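Local coordinates for protein manganese-dependent inorganic pyrophosphatase (Methanocaldococcus jannaschii, PDB 2EB0) that hydrolyses inorganic diphosphate to two phosphates as a family II, manganese-dependent pyrophosphatase built from a DHH and a DHHA2 domain, at residues B[5-10]-B[65-70]; B[216-221]-B[251-256]. One frame throughout, in Å; residues are numbered along the deposited sequence.

Interaction 1 (B[5-10]-B[65-70]). With MN (manganese (II) ion), chain F; MN (manganese (II) ion), chain E.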
ATOM      1  N   VAL B   5      15.588  -5.350   3.654  1.00 19.82           N
ATOM      2  CA  VAL B   5      15.485  -5.861   5.017  1.00 20.78           C
ATOM      3  C   VAL B   5      14.102  -6.333   5.430  1.00 18.32           C
ATOM      4  O   VAL B   5      13.087  -5.772   5.019  1.00 17.22           O
ATOM      5  CB  VAL B   5      15.916  -4.802   6.057  1.00 41.99           C
ATOM      6  CG1 VAL B   5      16.385  -5.495   7.323  1.00 41.93           C
ATOM      7  CG2 VAL B   5      17.005  -3.914   5.494  1.00 45.28           C
ATOM      8  N   GLY B   6      14.086  -7.377   6.251  1.00 16.16           N
ATOM      9  CA  GLY B   6      12.845  -7.919   6.762  1.00 15.06           C
ATOM     10  C   GLY B   6      12.563  -7.258   8.098  1.00 15.64           C
ATOM     11  O   GLY B   6      13.218  -6.282   8.463  1.00 17.45           O
ATOM     12  N   HIS B   7      11.611  -7.795   8.844  1.00 22.10           N
ATOM     13  CA  HIS B   7      11.229  -7.219  10.126  1.00 23.82           C
ATOM     14  C   HIS B   7      11.989  -7.750  11.343  1.00 24.57           C
ATOM     15  O   HIS B   7      12.712  -8.752  11.271  1.00 23.55           O
ATOM     16  CB  HIS B   7       9.733  -7.434  10.336  1.00 25.42           C
ATOM     17  CG  HIS B   7       9.316  -8.872  10.273  1.00 27.24           C
ATOM     18  ND1 HIS B   7       9.774  -9.822  11.164  1.00 28.73           N
ATOM     19  CD2 HIS B   7       8.483  -9.522   9.425  1.00 27.05           C
ATOM     20  CE1 HIS B   7       9.240 -10.993  10.866  1.00 27.18           C
ATOM     21  NE2 HIS B   7       8.452 -10.838   9.816  1.00 27.85           N
ATOM     22  N   LYS B   8      11.818  -7.057  12.464  1.00 20.78           N
ATOM     23  CA  LYS B   8      12.445  -7.462  13.713  1.00 21.96           C
ATOM     24  C   LYS B   8      11.948  -8.873  14.039  1.00 20.61           C
ATOM     25  O   LYS B   8      10.847  -9.249  13.634  1.00 19.26           O
ATOM     26  CB  LYS B   8      12.068  -6.480  14.816  1.00 29.85           C
ATOM     27  CG  LYS B   8      12.704  -5.112  14.630  1.00 31.60           C
ATOM     28  CD  LYS B   8      12.210  -4.135  15.674  1.00 34.27           C
ATOM     29  CE  LYS B   8      12.982  -2.827  15.624  1.00 39.85           C
ATOM     30  NZ  LYS B   8      12.451  -1.837  16.610  1.00 42.94           N
ATOM     31  N   ASN B   9      12.756  -9.641  14.769  1.00 24.67           N
ATOM     32  CA  ASN B   9      12.419 -11.026  15.106  1.00 25.03           C
ATOM     33  C   ASN B   9      12.097 -11.735  13.793  1.00 25.67           C
ATOM     34  O   ASN B   9      11.018 -12.302  13.618  1.00 26.07           O
ATOM     35  CB  ASN B   9      11.214 -11.098  16.051  1.00 23.04           C
ATOM     36  CG  ASN B   9      11.503 -10.482  17.411  1.00 25.99           C
ATOM     37  OD1 ASN B   9      12.631 -10.538  17.904  1.00 26.91           O
ATOM     38  ND2 ASN B   9      10.480  -9.909  18.031  1.00 27.12           N
ATOM     39  N   PRO B  10      13.050 -11.715  12.853  1.00 24.49           N
ATOM     40  CA  PRO B  10      12.927 -12.324  11.527  1.00 25.05           C
ATOM     41  C   PRO B  10      12.564 -13.804  11.459  1.00 26.60           C
ATOM     42  O   PRO B  10      13.068 -14.624  12.225  1.00 25.30           O
ATOM     43  CB  PRO B  10      14.293 -12.052  10.904  1.00 27.36           C
ATOM     44  CG  PRO B  10      15.210 -12.130  12.089  1.00 26.37           C
ATOM     45  CD  PRO B  10      14.448 -11.317  13.111  1.00 25.24           C
ATOM     46  N   VAL B  65      10.867  -5.726   3.106  1.00 16.02           N
ATOM     47  CA  VAL B  65      10.168  -6.921   2.659  1.00 15.96           C
ATOM     48  C   VAL B  65       9.509  -7.558   3.863  1.00 16.99           C
ATOM     49  O   VAL B  65      10.031  -7.497   4.973  1.00 17.57           O
ATOM     50  CB  VAL B  65      11.101  -7.995   2.035  1.00 20.10           C
ATOM     51  CG1 VAL B  65      11.571  -7.550   0.665  1.00 20.43           C
ATOM     52  CG2 VAL B  65      12.285  -8.270   2.965  1.00 20.92           C
ATOM     53  N   ASP B  66       8.331  -8.122   3.640  1.00 15.61           N
ATOM     54  CA  ASP B  66       7.625  -8.846   4.676  1.00 14.30           C
ATOM     55  C   ASP B  66       7.082  -8.053   5.846  1.00 14.76           C
ATOM     56  O   ASP B  66       6.800  -8.631   6.892  1.00 10.50           O
ATOM     57  CB  ASP B  66       8.530  -9.941   5.223  1.00 16.85           C
ATOM     58  CG  ASP B  66       7.752 -11.102   5.768  1.00 16.72           C
ATOM     59  OD1 ASP B  66       8.291 -11.812   6.636  1.00 18.10           O
ATOM     60  OD2 ASP B  66       6.607 -11.311   5.311  1.00 15.59           O
ATOM     61  N   HIS B  67       6.964  -6.739   5.699  1.00 21.04           N
ATOM     62  CA  HIS B  67       6.410  -5.930   6.768  1.00 21.22           C
ATOM     63  C   HIS B  67       6.151  -4.500   6.317  1.00 23.39           C
ATOM     64  O   HIS B  67       6.800  -3.985   5.402  1.00 22.56           O
ATOM     65  CB  HIS B  67       7.304  -5.964   8.024  1.00 18.22           C
ATOM     66  CG  HIS B  67       8.549  -5.132   7.930  1.00 17.98           C
ATOM     67  ND1 HIS B  67       9.595  -5.441   7.090  1.00 18.02           N
ATOM     68  CD2 HIS B  67       8.930  -4.024   8.616  1.00 17.08           C
ATOM     69  CE1 HIS B  67      10.570  -4.562   7.261  1.00 17.65           C
ATOM     70  NE2 HIS B  67      10.191  -3.692   8.182  1.00 16.55           N
ATOM     71  N   SER B  68       5.170  -3.883   6.960  1.00 26.54           N
ATOM     72  CA  SER B  68       4.768  -2.523   6.652  1.00 28.87           C
ATOM     73  C   SER B  68       4.324  -1.883   7.961  1.00 29.75           C
ATOM     74  O   SER B  68       3.317  -1.183   8.014  1.00 31.17           O
ATOM     75  CB  SER B  68       3.607  -2.547   5.657  1.00 30.57           C
ATOM     76  OG  SER B  68       3.177  -1.237   5.338  1.00 33.90           O
ATOM     77  N   GLU B  69       5.075  -2.148   9.020  1.00 26.76           N
ATOM     78  CA  GLU B  69       4.750  -1.605  10.332  1.00 27.67           C
ATOM     79  C   GLU B  69       5.990  -0.970  10.958  1.00 26.96           C
ATOM     80  O   GLU B  69       7.035  -1.613  11.083  1.00 25.67           O
ATOM     81  CB  GLU B  69       4.219  -2.715  11.243  1.00 27.98           C
ATOM     82  CG  GLU B  69       3.706  -2.220  12.588  1.00 34.29           C
ATOM     83  CD  GLU B  69       2.290  -1.655  12.514  1.00 38.28           C
ATOM     84  OE1 GLU B  69       1.891  -0.925  13.454  1.00 37.86           O
ATOM     85  OE2 GLU B  69       1.575  -1.950  11.524  1.00 38.56           O
ATOM     86  N   LYS B  70       5.866   0.298  11.340  1.00 20.56           N
ATOM     87  CA  LYS B  70       6.960   1.026  11.959  1.00 21.33           C
ATOM     88  C   LYS B  70       7.554   0.263  13.151  1.00 19.70           C
ATOM     89  O   LYS B  70       8.766   0.064  13.227  1.00 19.44           O
ATOM     90  CB  LYS B  70       6.470   2.404  12.414  1.00 68.35           C
ATOM     91  CG  LYS B  70       7.477   3.210  13.220  1.00 71.52           C
ATOM     92  CD  LYS B  70       8.703   3.564  12.401  1.00 78.96           C
ATOM     93  CE  LYS B  70       9.700   4.367  13.223  1.00 82.21           C
ATOM     94  NZ  LYS B  70      10.867   4.803  12.405  1.00 85.24           N
TER
HETATM   95 MN    MN F 504       7.452 -12.551   8.478  1.00 34.39          MN
HETATM   96 MN    MN E 503       5.842 -13.447   5.633  1.00 34.64          MN
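His67 holds CG between its backbone N and carbonyl carbon (chi1 76°), which brings its ring under CB of His7, 3.8 Å from the ring centroid, in a CH-pi contact; the like torsion of His7 (chi1 57°) swings its imidazole toward a manganese ion. The His67 ring is fixed in rotation by ND1, which donates to Val65 O at 3.0 Å within the ring plane, while NE2 is hydrogen-bonded to Ser73 OG. The carboxylate of Asp66 bridges two metals: OD1 of Asp66 binds the manganese ion of chain F at 2.1 Å and OD2 that of chain E at 2.3 Å. NE2 of His7 reaches the chain F ion at 2.4 Å, and its ND1 is anchored by donating to Lys8 O. Asp11 also binds the chain F ion, whereas Asp13, His88 and Asp147 complete the set on the chain E ion; Thr109 OG1 hydrogen-bonds OD2 and Ser14 OG hydrogen-bonds OD1. Where the two strands end, Val65 N donates to Val5 O at 2.9 Å. An alanine in place of His67 would probably leave Val65 O without its side-chain donor and open a gap beneath His7 CB. Sharing one carboxylate between two ions is consistent with the dinuclear centre at which this family hydrolyses diphosphate.

Interaction 2 (B[216-221]-B[251-256])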
ATOM      1  N   GLY B 216       2.320 -12.193  20.011  1.00 21.82           N
ATOM      2  CA  GLY B 216       3.383 -13.168  19.858  1.00 22.33           C
ATOM      3  C   GLY B 216       2.777 -14.490  19.447  1.00 21.39           C
ATOM      4  O   GLY B 216       1.559 -14.656  19.512  1.00 22.03           O
ATOM      5  N   GLN B 217       3.616 -15.437  19.049  1.00 18.12           N
ATOM      6  CA  GLN B 217       3.111 -16.721  18.611  1.00 16.33           C
ATOM      7  C   GLN B 217       4.159 -17.820  18.576  1.00 14.81           C
ATOM      8  O   GLN B 217       5.338 -17.567  18.353  1.00 16.43           O
ATOM      9  CB  GLN B 217       2.494 -16.571  17.215  1.00 19.62           C
ATOM     10  CG  GLN B 217       2.073 -17.878  16.562  1.00 17.23           C
ATOM     11  CD  GLN B 217       1.338 -17.664  15.254  1.00 20.87           C
ATOM     12  OE1 GLN B 217       1.735 -16.832  14.435  1.00 21.96           O
ATOM     13  NE2 GLN B 217       0.269 -18.424  15.043  1.00 19.70           N
ATOM     14  N   VAL B 218       3.715 -19.044  18.808  0.50  3.28           N
ATOM     15  CA  VAL B 218       4.600 -20.188  18.741  0.50  2.77           C
ATOM     16  C   VAL B 218       3.773 -21.269  18.050  0.50  4.55           C
ATOM     17  O   VAL B 218       2.584 -21.404  18.313  0.50  4.18           O
ATOM     18  CB  VAL B 218       5.065 -20.647  20.144  0.50  4.03           C
ATOM     19  CG1 VAL B 218       3.882 -21.064  20.985  0.50  1.85           C
ATOM     20  CG2 VAL B 218       6.062 -21.790  20.004  0.50  1.85           C
ATOM     21  N   GLU B 219       4.399 -22.012  17.147  1.00 18.69           N
ATOM     22  CA  GLU B 219       3.709 -23.061  16.395  1.00 21.55           C
ATOM     23  C   GLU B 219       4.368 -24.413  16.680  1.00 22.31           C
ATOM     24  O   GLU B 219       5.546 -24.604  16.395  1.00 22.59           O
ATOM     25  CB  GLU B 219       3.774 -22.743  14.891  1.00 27.45           C
ATOM     26  CG  GLU B 219       3.226 -21.363  14.539  1.00 34.52           C
ATOM     27  CD  GLU B 219       3.604 -20.887  13.136  1.00 39.46           C
ATOM     28  OE1 GLU B 219       4.816 -20.807  12.823  1.00 40.84           O
ATOM     29  OE2 GLU B 219       2.684 -20.581  12.347  1.00 43.32           O
ATOM     30  N   VAL B 220       3.605 -25.350  17.236  1.00 20.25           N
ATOM     31  CA  VAL B 220       4.166 -26.652  17.566  1.00 20.90           C
ATOM     32  C   VAL B 220       3.273 -27.809  17.156  1.00 22.56           C
ATOM     33  O   VAL B 220       2.077 -27.644  16.925  1.00 22.50           O
ATOM     34  CB  VAL B 220       4.447 -26.771  19.088  1.00 19.19           C
ATOM     35  CG1 VAL B 220       5.376 -25.650  19.540  1.00 19.88           C
ATOM     36  CG2 VAL B 220       3.135 -26.708  19.866  1.00 19.37           C
ATOM     37  N   ILE B 221       3.873 -28.988  17.069  1.00 23.99           N
ATOM     38  CA  ILE B 221       3.138 -30.182  16.699  1.00 26.62           C
ATOM     39  C   ILE B 221       2.512 -30.812  17.947  1.00 27.41           C
ATOM     40  O   ILE B 221       1.425 -31.383  17.887  1.00 29.21           O
ATOM     41  CB  ILE B 221       4.067 -31.184  15.992  1.00 24.25           C
ATOM     42  CG1 ILE B 221       4.645 -30.526  14.731  1.00 26.07           C
ATOM     43  CG2 ILE B 221       3.286 -32.438  15.616  1.00 25.21           C
ATOM     44  CD1 ILE B 221       5.696 -31.356  14.007  1.00 24.87           C
ATOM     45  N   PHE B 251      -0.734 -13.836  23.034  1.00 25.22           N
ATOM     46  CA  PHE B 251       0.283 -14.795  22.633  1.00 24.66           C
ATOM     47  C   PHE B 251      -0.426 -16.038  22.142  1.00 24.94           C
ATOM     48  O   PHE B 251      -1.193 -16.664  22.882  1.00 25.10           O
ATOM     49  CB  PHE B 251       1.185 -15.173  23.794  1.00 21.79           C
ATOM     50  CG  PHE B 251       2.435 -15.875  23.366  1.00 24.26           C
ATOM     51  CD1 PHE B 251       3.510 -15.153  22.864  1.00 24.73           C
ATOM     52  CD2 PHE B 251       2.527 -17.264  23.426  1.00 22.73           C
ATOM     53  CE1 PHE B 251       4.661 -15.801  22.427  1.00 26.04           C
ATOM     54  CE2 PHE B 251       3.671 -17.920  22.990  1.00 23.01           C
ATOM     55  CZ  PHE B 251       4.742 -17.184  22.489  1.00 26.31           C
ATOM     56  N   LEU B 252      -0.157 -16.393  20.893  1.00 25.28           N
ATOM     57  CA  LEU B 252      -0.793 -17.543  20.274  1.00 25.35           C
ATOM     58  C   LEU B 252       0.000 -18.838  20.376  1.00 25.33           C
ATOM     59  O   LEU B 252       1.091 -18.961  19.806  1.00 25.96           O
ATOM     60  CB  LEU B 252      -1.063 -17.247  18.795  1.00 16.24           C
ATOM     61  CG  LEU B 252      -1.849 -15.969  18.513  1.00 16.74           C
ATOM     62  CD1 LEU B 252      -1.858 -15.689  17.017  1.00 19.53           C
ATOM     63  CD2 LEU B 252      -3.257 -16.091  19.069  1.00 17.44           C
ATOM     64  N   ILE B 253      -0.541 -19.799  21.119  1.00 15.70           N
ATOM     65  CA  ILE B 253       0.092 -21.107  21.216  1.00 14.98           C
ATOM     66  C   ILE B 253      -0.633 -21.860  20.108  1.00 14.83           C
ATOM     67  O   ILE B 253      -1.740 -22.343  20.304  1.00 16.14           O
ATOM     68  CB  ILE B 253      -0.184 -21.785  22.558  1.00 17.35           C
ATOM     69  CG1 ILE B 253       0.435 -20.959  23.685  1.00 20.65           C
ATOM     70  CG2 ILE B 253       0.390 -23.197  22.550  1.00 19.74           C
ATOM     71  CD1 ILE B 253       0.156 -21.510  25.090  1.00 19.75           C
ATOM     72  N   THR B 254      -0.018 -21.914  18.934  1.00 14.73           N
ATOM     73  CA  THR B 254      -0.625 -22.550  17.771  1.00 16.24           C
ATOM     74  C   THR B 254      -0.373 -24.059  17.638  1.00 16.99           C
ATOM     75  O   THR B 254       0.765 -24.531  17.535  1.00 15.32           O
ATOM     76  CB  THR B 254      -0.177 -21.808  16.490  1.00 19.76           C
ATOM     77  OG1 THR B 254      -0.624 -20.448  16.565  1.00 22.96           O
ATOM     78  CG2 THR B 254      -0.750 -22.456  15.241  1.00 20.20           C
ATOM     79  N   ASP B 255      -1.464 -24.809  17.661  1.00 21.37           N
ATOM     80  CA  ASP B 255      -1.410 -26.255  17.540  1.00 22.08           C
ATOM     81  C   ASP B 255      -1.471 -26.582  16.052  1.00 21.39           C
ATOM     82  O   ASP B 255      -2.534 -26.555  15.443  1.00 22.14           O
ATOM     83  CB  ASP B 255      -2.598 -26.862  18.274  1.00 28.50           C
ATOM     84  CG  ASP B 255      -2.569 -28.369  18.279  1.00 31.28           C
ATOM     85  OD1 ASP B 255      -2.649 -28.939  19.389  1.00 32.40           O
ATOM     86  OD2 ASP B 255      -2.472 -28.978  17.185  1.00 28.48           O
ATOM     87  N   ILE B 256      -0.323 -26.887  15.469  1.00 20.81           N
ATOM     88  CA  ILE B 256      -0.264 -27.179  14.045  1.00 22.50           C
ATOM     89  C   ILE B 256      -1.208 -28.288  13.596  1.00 23.46           C
ATOM     90  O   ILE B 256      -1.830 -28.169  12.553  1.00 23.71           O
ATOM     91  CB  ILE B 256       1.186 -27.501  13.617  1.00 29.15           C
ATOM     92  CG1 ILE B 256       2.049 -26.241  13.767  1.00 28.25           C
ATOM     93  CG2 ILE B 256       1.219 -27.993  12.169  1.00 31.10           C
ATOM     94  CD1 ILE B 256       3.530 -26.484  13.626  1.00 27.28           C
TER
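Phe251 opens the contact by laying its ring against the backbone of Gly216 and Gln217. With CG anti to the backbone N (chi1 -166°), the ring leans across to the neighbouring strand, where Gln217 CA lies over one face, offset toward the rim. A CB on Gly216 would collide with CD1, so the absence of a side chain there makes room for the ring. Farther round, CE2 meets Val218 CG1 at 3.7 Å.

Leu252 turns to the other side of the sheet, its CB packing on Gln217 CG, while its N donates to Gly216 O and its O accepts from Val218 N. Ile253 returns to the side of Phe251, making a looser apolar contact through CG1 with Val218 CG1. At Thr254 the side chains join in with a polar contact. Its OG1 accepts from Gln217 NE2 at 2.7 Å, with the hydroxyl oxygen in the amide plane and an N-H...O angle of 165°. The extended Gln217 chain carries its amide to Thr254 on the neighbouring strand, and NE2 has a second acceptor in Met291 O; OG1 also bonds to Ser261, so both buried groups are gripped twice. Thr254 N donates to Val218 O at 2.7 Å, and Thr254 O accepts from Val220 N. Asp255, paired with Val220, directs its carboxylate to a salt bridge with Lys258. Ile256 N closes the ladder by donating to Val220 O at 2.9 Å, while CD1 reaches Glu219 CB and Ile221 CG1.

The two parallel strands form a beta-alpha-beta crossover through helices 224-227 and 230-243 in the mixed DHHA2 sheet. Strand 260-267 flanks 251-255 on its other edge, helix 230-243 packs on Phe251 and Ile253, and helix 176-188 meets Ile221 and Ile256.

Overall arrangement
Both contacts are buried, yet they hold different elements: interaction 1 joins loops that follow two adjacent parallel strands, 2-5 and 61-65, in the DHH domain, whereas interaction 2 pairs neighbouring strands of the DHHA2 sheet. Their centres are about 20 Å apart and their nearest atoms about 8 Å, without touching. Chemistry follows place. Where the strands of interaction 1 end, a single backbone bond spans the segments and side-chain ligands to metal take over; in interaction 2 a continuous parallel ladder carries the contact, with apolar packing toward helix 230-243 and an amide-hydroxyl bond among the side chains of the other face. That other face includes the side chain of Gln217, about 9 Å from a bound manganese ion.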